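Local structure of cytolethal distending toxin subunit B (Escherichia coli, 2F1N) at residues Glu119-Ser124 and Asn140-Thr145; Trp21-Ala26 and Ile36-Leu41; Arg188-Leu193 and Ile207-Ala212. The protein nicks DNA as the endonuclease subunit of a tripartite toxin, very probably causing the DNA damage that arrests intoxicated cells at G2/M. One frame throughout, in Å; residues are numbered along the deposited sequence.

In the fold
Along the chain the three contacts come in series, and none crosses another. Interaction 2 comes first. It closes the short loop between strand 18-25 and helix 31-42, and so ties the first helix to the eight-stranded sheet. Interaction 1 follows. It closes the excursion through strand 133-138, within the six-stranded sheet, and its centre lies about 20 Å from that of interaction 2, on the opposite side of the chain's centre. Interaction 3 comes last and returns to the six-stranded sheet. It closes the loop through helix 199-203 and sets helix 190-194 against the outermost strand 205-208, while interaction 1 involves the outermost strand 119-123. The centres of interactions 1 and 3 are about 21 Å apart.

Interaction 1: residues Glu119-Ser124 and Asn140-Thr145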
# COMPACT_ATOMS: atom_id res chain seq x y z
N GLU A 119 -9.65 -6.65 9.61
CA GLU A 119 -9.88 -7.69 8.60
C GLU A 119 -8.71 -7.61 7.62
O GLU A 119 -8.12 -6.54 7.41
CB GLU A 119 -11.25 -7.44 7.90
CG GLU A 119 -11.79 -8.54 7.02
CD GLU A 119 -13.22 -8.30 6.57
OE1 GLU A 119 -13.75 -7.15 6.67
OE2 GLU A 119 -13.79 -9.27 6.10
N VAL A 120 -8.34 -8.76 7.08
CA VAL A 120 -7.28 -8.79 6.05
C VAL A 120 -7.86 -9.30 4.73
O VAL A 120 -8.54 -10.34 4.72
CB VAL A 120 -6.13 -9.70 6.48
CG1 VAL A 120 -4.94 -9.57 5.42
CG2 VAL A 120 -5.69 -9.30 7.87
N PHE A 121 -7.54 -8.59 3.65
CA PHE A 121 -7.99 -8.94 2.28
C PHE A 121 -6.80 -9.43 1.41
O PHE A 121 -5.76 -8.80 1.40
CB PHE A 121 -8.64 -7.78 1.55
CG PHE A 121 -9.79 -7.17 2.30
CD1 PHE A 121 -10.85 -7.95 2.73
CD2 PHE A 121 -9.77 -5.82 2.63
CE1 PHE A 121 -11.92 -7.37 3.46
CE2 PHE A 121 -10.83 -5.26 3.37
CZ PHE A 121 -11.89 -6.03 3.76
N VAL A 122 -7.00 -10.53 0.70
CA VAL A 122 -6.00 -11.03 -0.21
C VAL A 122 -6.72 -11.33 -1.52
O VAL A 122 -7.56 -12.24 -1.58
CB VAL A 122 -5.41 -12.36 0.26
CG1 VAL A 122 -4.18 -12.61 -0.60
CG2 VAL A 122 -5.04 -12.29 1.76
N LEU A 123 -6.43 -10.53 -2.54
CA LEU A 123 -7.05 -10.69 -3.85
C LEU A 123 -6.00 -11.22 -4.87
O LEU A 123 -4.82 -10.86 -4.82
CB LEU A 123 -7.70 -9.37 -4.32
CG LEU A 123 -8.51 -8.59 -3.23
CD1 LEU A 123 -9.15 -7.37 -3.80
CD2 LEU A 123 -9.58 -9.44 -2.52
N SER A 124 -6.47 -12.08 -5.77
CA SER A 124 -5.60 -12.76 -6.71
C SER A 124 -5.04 -11.82 -7.76
O SER A 124 -5.63 -10.78 -8.09
CB SER A 124 -6.40 -13.92 -7.37
OG SER A 124 -6.74 -14.83 -6.32
N ASN A 140 -14.05 1.62 9.01
CA ASN A 140 -14.77 1.76 7.77
C ASN A 140 -13.89 2.04 6.55
O ASN A 140 -14.40 2.41 5.50
CB ASN A 140 -15.70 2.96 7.96
CG ASN A 140 -16.82 2.95 7.01
OD1 ASN A 140 -17.65 2.02 7.00
ND2 ASN A 140 -16.91 4.03 6.20
N ASP A 141 -12.57 1.84 6.70
CA ASP A 141 -11.60 2.18 5.66
C ASP A 141 -10.72 0.96 5.35
O ASP A 141 -10.40 0.20 6.25
CB ASP A 141 -10.70 3.28 6.20
CG ASP A 141 -11.48 4.53 6.56
OD1 ASP A 141 -12.18 5.04 5.70
OD2 ASP A 141 -11.42 5.06 7.67
N ALA A 142 -10.37 0.80 4.08
CA ALA A 142 -9.53 -0.31 3.67
C ALA A 142 -8.33 0.25 2.94
O ALA A 142 -8.44 1.19 2.13
CB ALA A 142 -10.35 -1.25 2.76
N PHE A 143 -7.15 -0.38 3.15
CA PHE A 143 -5.95 0.12 2.51
C PHE A 143 -5.24 -1.07 1.87
O PHE A 143 -5.12 -2.10 2.52
CB PHE A 143 -5.04 0.70 3.59
CG PHE A 143 -5.68 1.85 4.32
CD1 PHE A 143 -5.56 3.15 3.81
CD2 PHE A 143 -6.41 1.62 5.48
CE1 PHE A 143 -6.17 4.24 4.49
CE2 PHE A 143 -7.02 2.71 6.16
CZ PHE A 143 -6.87 3.99 5.66
N PHE A 144 -4.84 -0.91 0.59
CA PHE A 144 -4.15 -1.96 -0.17
C PHE A 144 -2.76 -1.52 -0.56
O PHE A 144 -2.51 -0.33 -0.76
CB PHE A 144 -4.90 -2.32 -1.45
CG PHE A 144 -6.22 -3.04 -1.21
CD1 PHE A 144 -7.32 -2.35 -0.74
CD2 PHE A 144 -6.28 -4.42 -1.32
CE1 PHE A 144 -8.56 -3.03 -0.48
CE2 PHE A 144 -7.47 -5.12 -1.07
CZ PHE A 144 -8.61 -4.43 -0.62
N THR A 145 -1.86 -2.50 -0.61
CA THR A 145 -0.60 -2.29 -1.34
C THR A 145 -0.60 -3.01 -2.72
O THR A 145 -1.08 -4.13 -2.83
CB THR A 145 0.59 -2.71 -0.45
OG1 THR A 145 1.83 -2.51 -1.19
CG2 THR A 145 0.55 -4.25 -0.11
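This is a buried apolar contact between two strands of one sheet that are not direct neighbours. Strand 133-138 runs between them and pairs with both. Phe121 and Leu123 reach over one face of it to meet Ala142 and Phe144. The axes of strand 119-123 and strand 141-145 approach to 8.7 Å, with their directions 42° apart. Phe144 meets both Phe121 and Leu123 with the far end of its ring. Its CZ lies 3.7 Å from CD2 of Phe121. Its CE2 sits 3.9 Å from CB of the same residue and also meets CD1 of Leu123. The two phenyl planes are nearly parallel, at 13°, but are slid apart. Their centroids are 6.0 Å from each other, so there is little true stacking. Phe121 has CG anti to its carbonyl carbon (chi1 -56°), which lays its ring toward Ala142. The methyl CB of Ala142 meets that ring at its edge, 4.1 Å from CE2. Helix 156-168 covers this layer. Phe166 and Phe167 both meet the Phe121 ring edge-to-face, and Phe167 also touches Ala142 and Phe144. The cluster is therefore part of the hydrophobic core between sheet and helix in one half of the two-sheet alpha/beta sandwich of the DNase I-like fold.

Interaction 2: residues Trp21-Ala26 and Ile36-Leu41; sequences WNLQGA and INVRQL
Apolar contacts join Trp21 and Leu23 of the strand to Asn37 and Val38 of the helix. The outer corner of the Trp21 six-membered ring does most of the touching. Its CH2 lies 3.6 Å from CB of Asn37, and its CZ3 is almost as near to the same carbon. Asn37 thus meets the indole through its CB, with its amide plane turned 86° from the ring. Val38 comes in at the edge of the indole, where its CG2 is 4.2 Å from CZ3 of Trp21. The same methyl meets CD2 of Leu23 at 3.8 Å, so CG2 of Val38 bridges the two strand side chains. In Trp21, CG is anti to the backbone N (chi1 -170°), and the indole extends toward the helix. One face of it is covered by CB of Leu23 from its own strand, placed toward the rim of the ring.

The segments belong to a beta-alpha-beta unit made of strand 18-25, helix 31-42 and strand 50-56. The helix runs back nearly antiparallel to the first strand, at 166°, with the axes 11.3 Å apart at closest. Val38 also packs on Leu51 of strand 50-56, and Leu23 on Val53.

The polar bonds described here run within residues 21-26 or from them to residues elsewhere in the chain. Trp21 NE1 bonds to the backbone O of His254, which holds the indole at its other end. Asn22 OD1 accepts from N of Gln24 at 3.0 Å, in the carbonyl plane, and forms an Asx turn. Its ND2 bonds to Glu55 and Asp185. Lys33, from an earlier turn of the helix, bonds through NZ to the backbone O of Leu23.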
# COMPACT_ATOMS: atom_id res chain seq x y z
N TRP A 21 5.90 2.96 -0.38
CA TRP A 21 7.29 2.95 -0.78
C TRP A 21 7.70 1.62 -1.42
O TRP A 21 7.49 0.55 -0.85
CB TRP A 21 8.14 3.22 0.49
CG TRP A 21 9.61 3.47 0.16
CD1 TRP A 21 10.11 4.02 -0.99
CD2 TRP A 21 10.75 3.13 0.97
NE1 TRP A 21 11.50 4.07 -0.93
CE2 TRP A 21 11.90 3.52 0.26
CE3 TRP A 21 10.90 2.54 2.24
CZ2 TRP A 21 13.20 3.34 0.78
CZ3 TRP A 21 12.17 2.35 2.75
CH2 TRP A 21 13.31 2.76 2.02
N ASN A 22 8.27 1.68 -2.63
CA ASN A 22 8.85 0.50 -3.22
C ASN A 22 10.32 0.54 -2.80
O ASN A 22 11.08 1.42 -3.22
CB ASN A 22 8.70 0.59 -4.75
CG ASN A 22 9.38 -0.55 -5.50
OD1 ASN A 22 10.29 -1.17 -5.01
ND2 ASN A 22 8.94 -0.80 -6.73
N LEU A 23 10.70 -0.36 -1.90
CA LEU A 23 12.02 -0.24 -1.32
C LEU A 23 13.06 -1.04 -2.08
O LEU A 23 14.25 -1.00 -1.69
CB LEU A 23 12.02 -0.48 0.18
CG LEU A 23 11.60 -1.78 0.83
CD1 LEU A 23 12.76 -2.79 0.71
CD2 LEU A 23 11.24 -1.59 2.28
N GLN A 24 12.65 -1.70 -3.17
CA GLN A 24 13.59 -2.39 -4.06
C GLN A 24 14.49 -3.31 -3.26
O GLN A 24 15.73 -3.29 -3.42
CB GLN A 24 14.39 -1.37 -4.88
CG GLN A 24 13.54 -0.73 -5.96
CD GLN A 24 14.40 -0.00 -7.03
OE1 GLN A 24 15.42 0.61 -6.71
NE2 GLN A 24 14.00 -0.13 -8.29
N GLY A 25 13.84 -4.13 -2.42
CA GLY A 25 14.51 -4.96 -1.45
C GLY A 25 14.58 -6.37 -2.00
O GLY A 25 13.88 -6.73 -2.95
N ALA A 26 15.41 -7.16 -1.34
CA ALA A 26 15.62 -8.56 -1.69
C ALA A 26 15.60 -9.27 -0.36
O ALA A 26 16.06 -8.71 0.64
CB ALA A 26 17.00 -8.73 -2.34
N ILE A 36 15.97 0.66 9.82
CA ILE A 36 16.19 2.11 9.78
C ILE A 36 15.13 2.88 9.00
O ILE A 36 14.42 3.69 9.58
CB ILE A 36 17.62 2.44 9.25
CG1 ILE A 36 18.65 1.57 9.96
CG2 ILE A 36 17.92 3.96 9.43
CD1 ILE A 36 18.81 1.89 11.41
N ASN A 37 14.98 2.61 7.71
CA ASN A 37 14.17 3.47 6.84
C ASN A 37 12.67 3.29 7.04
O ASN A 37 11.97 4.27 7.23
CB ASN A 37 14.55 3.30 5.39
CG ASN A 37 16.06 3.50 5.18
OD1 ASN A 37 16.60 4.58 5.50
ND2 ASN A 37 16.72 2.49 4.68
N VAL A 38 12.17 2.06 7.03
CA VAL A 38 10.74 1.90 7.35
C VAL A 38 10.41 2.37 8.78
O VAL A 38 9.37 3.02 9.00
CB VAL A 38 10.29 0.41 7.16
CG1 VAL A 38 8.91 0.23 7.78
CG2 VAL A 38 10.29 -0.02 5.65
N ARG A 39 11.28 2.05 9.72
CA ARG A 39 11.09 2.48 11.11
C ARG A 39 10.90 4.00 11.23
O ARG A 39 10.02 4.46 11.94
CB ARG A 39 12.29 2.06 11.93
CG ARG A 39 12.14 2.51 13.37
CD ARG A 39 13.40 2.33 14.17
NE ARG A 39 13.60 0.94 14.56
CZ ARG A 39 13.13 0.41 15.71
NH1 ARG A 39 12.42 1.16 16.53
NH2 ARG A 39 13.39 -0.85 16.02
N GLN A 40 11.74 4.75 10.52
CA GLN A 40 11.62 6.21 10.50
C GLN A 40 10.31 6.72 9.92
O GLN A 40 9.74 7.69 10.44
CB GLN A 40 12.85 6.84 9.81
CG GLN A 40 14.17 6.91 10.72
CD GLN A 40 14.17 6.04 12.01
OE1 GLN A 40 14.98 5.08 12.13
NE2 GLN A 40 13.30 6.39 12.98
N LEU A 41 9.80 6.07 8.87
CA LEU A 41 8.51 6.45 8.31
C LEU A 41 7.31 6.26 9.25
O LEU A 41 6.37 7.08 9.20
CB LEU A 41 8.24 5.70 7.01
CG LEU A 41 8.83 6.16 5.69
CD1 LEU A 41 8.40 7.58 5.24
CD2 LEU A 41 10.27 6.14 5.84

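Interaction 3: residues Arg188-Leu193 and Ile207-Ala212; sequences REPADL and IISPAA
Ile207, near the end of strand 205-208, packs against the first turn of helix 190-194. Its CG2 lies 3.9 Å from CB of Pro190. Its other branch extends to CD1, which touches two helix residues. One is Pro190, whose backbone O is 3.5 Å away. The other is Leu193, whose CD2 is 4.0 Å away. The extended CG1-CD1 arm (chi2 179°) carries the methyl to Leu193, and the two side chains cross at a slant. Ile208 points away from the helix and packs on Leu237. Ser209 turns back toward Pro190. Its CB and OG both lie against CG of the proline ring, and the CB approach of 3.5 Å is tight for two carbons. Tyr223 of strand 222-228 touches Leu193, Ile207 and Ser209.

Within residues 188-193, Arg188, just ahead of the helix, makes a weak hydrogen bond through NH1 to the backbone O of Asp192. The carboxylate of Asp192 is near enough for a charge interaction only. Residues 188-193 belong to the nuclear localization signal. The contact with the strand is mainly apolar and rests on shape, so the helix start is held to the sheet edge by close fit, without directional polar bonds between the two segments.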
# COMPACT_ATOMS: atom_id res chain seq x y z
N ARG A 188 2.82 3.06 -14.27
CA ARG A 188 2.34 3.96 -15.33
C ARG A 188 1.97 5.28 -14.65
O ARG A 188 1.73 5.30 -13.43
CB ARG A 188 1.16 3.35 -16.10
CG ARG A 188 -0.09 3.11 -15.26
CD ARG A 188 -1.29 2.80 -16.21
NE ARG A 188 -1.22 1.49 -16.82
CZ ARG A 188 -2.01 1.10 -17.85
NH1 ARG A 188 -2.86 1.98 -18.41
NH2 ARG A 188 -1.96 -0.13 -18.34
N GLU A 189 1.95 6.38 -15.43
CA GLU A 189 1.72 7.69 -14.88
C GLU A 189 0.22 7.82 -14.52
O GLU A 189 -0.57 7.09 -15.04
CB GLU A 189 2.17 8.76 -15.91
CG GLU A 189 3.11 9.79 -15.33
CD GLU A 189 4.55 9.40 -15.43
OE1 GLU A 189 4.84 8.26 -15.82
OE2 GLU A 189 5.41 10.27 -15.16
N PRO A 190 -0.12 8.69 -13.58
CA PRO A 190 -1.51 8.85 -13.11
C PRO A 190 -2.57 9.05 -14.22
O PRO A 190 -3.60 8.38 -14.24
CB PRO A 190 -1.40 10.08 -12.23
CG PRO A 190 -0.05 10.02 -11.69
CD PRO A 190 0.80 9.58 -12.82
N ALA A 191 -2.35 9.99 -15.13
CA ALA A 191 -3.31 10.16 -16.22
C ALA A 191 -3.44 8.94 -17.12
O ALA A 191 -4.52 8.67 -17.68
CB ALA A 191 -2.97 11.43 -17.07
N ASP A 192 -2.32 8.18 -17.28
CA ASP A 192 -2.36 6.96 -18.04
C ASP A 192 -3.22 5.88 -17.40
O ASP A 192 -3.87 5.13 -18.10
CB ASP A 192 -0.94 6.43 -18.27
CG ASP A 192 -0.91 5.36 -19.29
OD1 ASP A 192 -1.19 5.67 -20.48
OD2 ASP A 192 -0.62 4.18 -19.05
N LEU A 193 -3.20 5.79 -16.07
CA LEU A 193 -4.13 4.90 -15.39
C LEU A 193 -5.60 5.41 -15.53
O LEU A 193 -6.47 4.62 -15.87
CB LEU A 193 -3.77 4.87 -13.90
CG LEU A 193 -4.68 4.02 -13.02
CD1 LEU A 193 -4.77 2.53 -13.51
CD2 LEU A 193 -4.08 4.11 -11.59
N ILE A 207 -7.63 9.71 -8.34
CA ILE A 207 -6.20 9.40 -8.25
C ILE A 207 -5.54 10.53 -7.47
O ILE A 207 -5.77 11.69 -7.77
CB ILE A 207 -5.62 9.20 -9.65
CG1 ILE A 207 -6.29 7.96 -10.30
CG2 ILE A 207 -4.12 9.04 -9.58
CD1 ILE A 207 -5.82 7.68 -11.69
N ILE A 208 -4.74 10.19 -6.45
CA ILE A 208 -4.02 11.19 -5.65
C ILE A 208 -2.53 10.99 -5.89
O ILE A 208 -1.95 10.03 -5.40
CB ILE A 208 -4.42 11.07 -4.14
CG1 ILE A 208 -5.94 11.07 -4.00
CG2 ILE A 208 -3.84 12.21 -3.26
CD1 ILE A 208 -6.41 10.37 -2.76
N SER A 209 -1.91 11.92 -6.61
CA SER A 209 -0.51 11.73 -7.04
C SER A 209 0.28 12.98 -6.77
O SER A 209 -0.29 14.09 -6.80
CB SER A 209 -0.41 11.36 -8.52
OG SER A 209 -1.15 12.28 -9.29
N PRO A 210 1.58 12.84 -6.52
CA PRO A 210 2.41 14.02 -6.25
C PRO A 210 2.78 14.74 -7.55
O PRO A 210 2.80 14.17 -8.63
CB PRO A 210 3.64 13.43 -5.55
CG PRO A 210 3.83 12.06 -6.17
CD PRO A 210 2.38 11.59 -6.49
N ALA A 211 3.09 16.02 -7.44
CA ALA A 211 3.45 16.75 -8.63
C ALA A 211 4.83 16.32 -9.22
O ALA A 211 5.10 16.42 -10.47
CB ALA A 211 3.35 18.23 -8.37
N ALA A 212 5.66 15.74 -8.36
CA ALA A 212 7.03 15.41 -8.70
C ALA A 212 7.17 13.97 -9.13
O ALA A 212 6.24 13.18 -8.91
CB ALA A 212 7.94 15.71 -7.50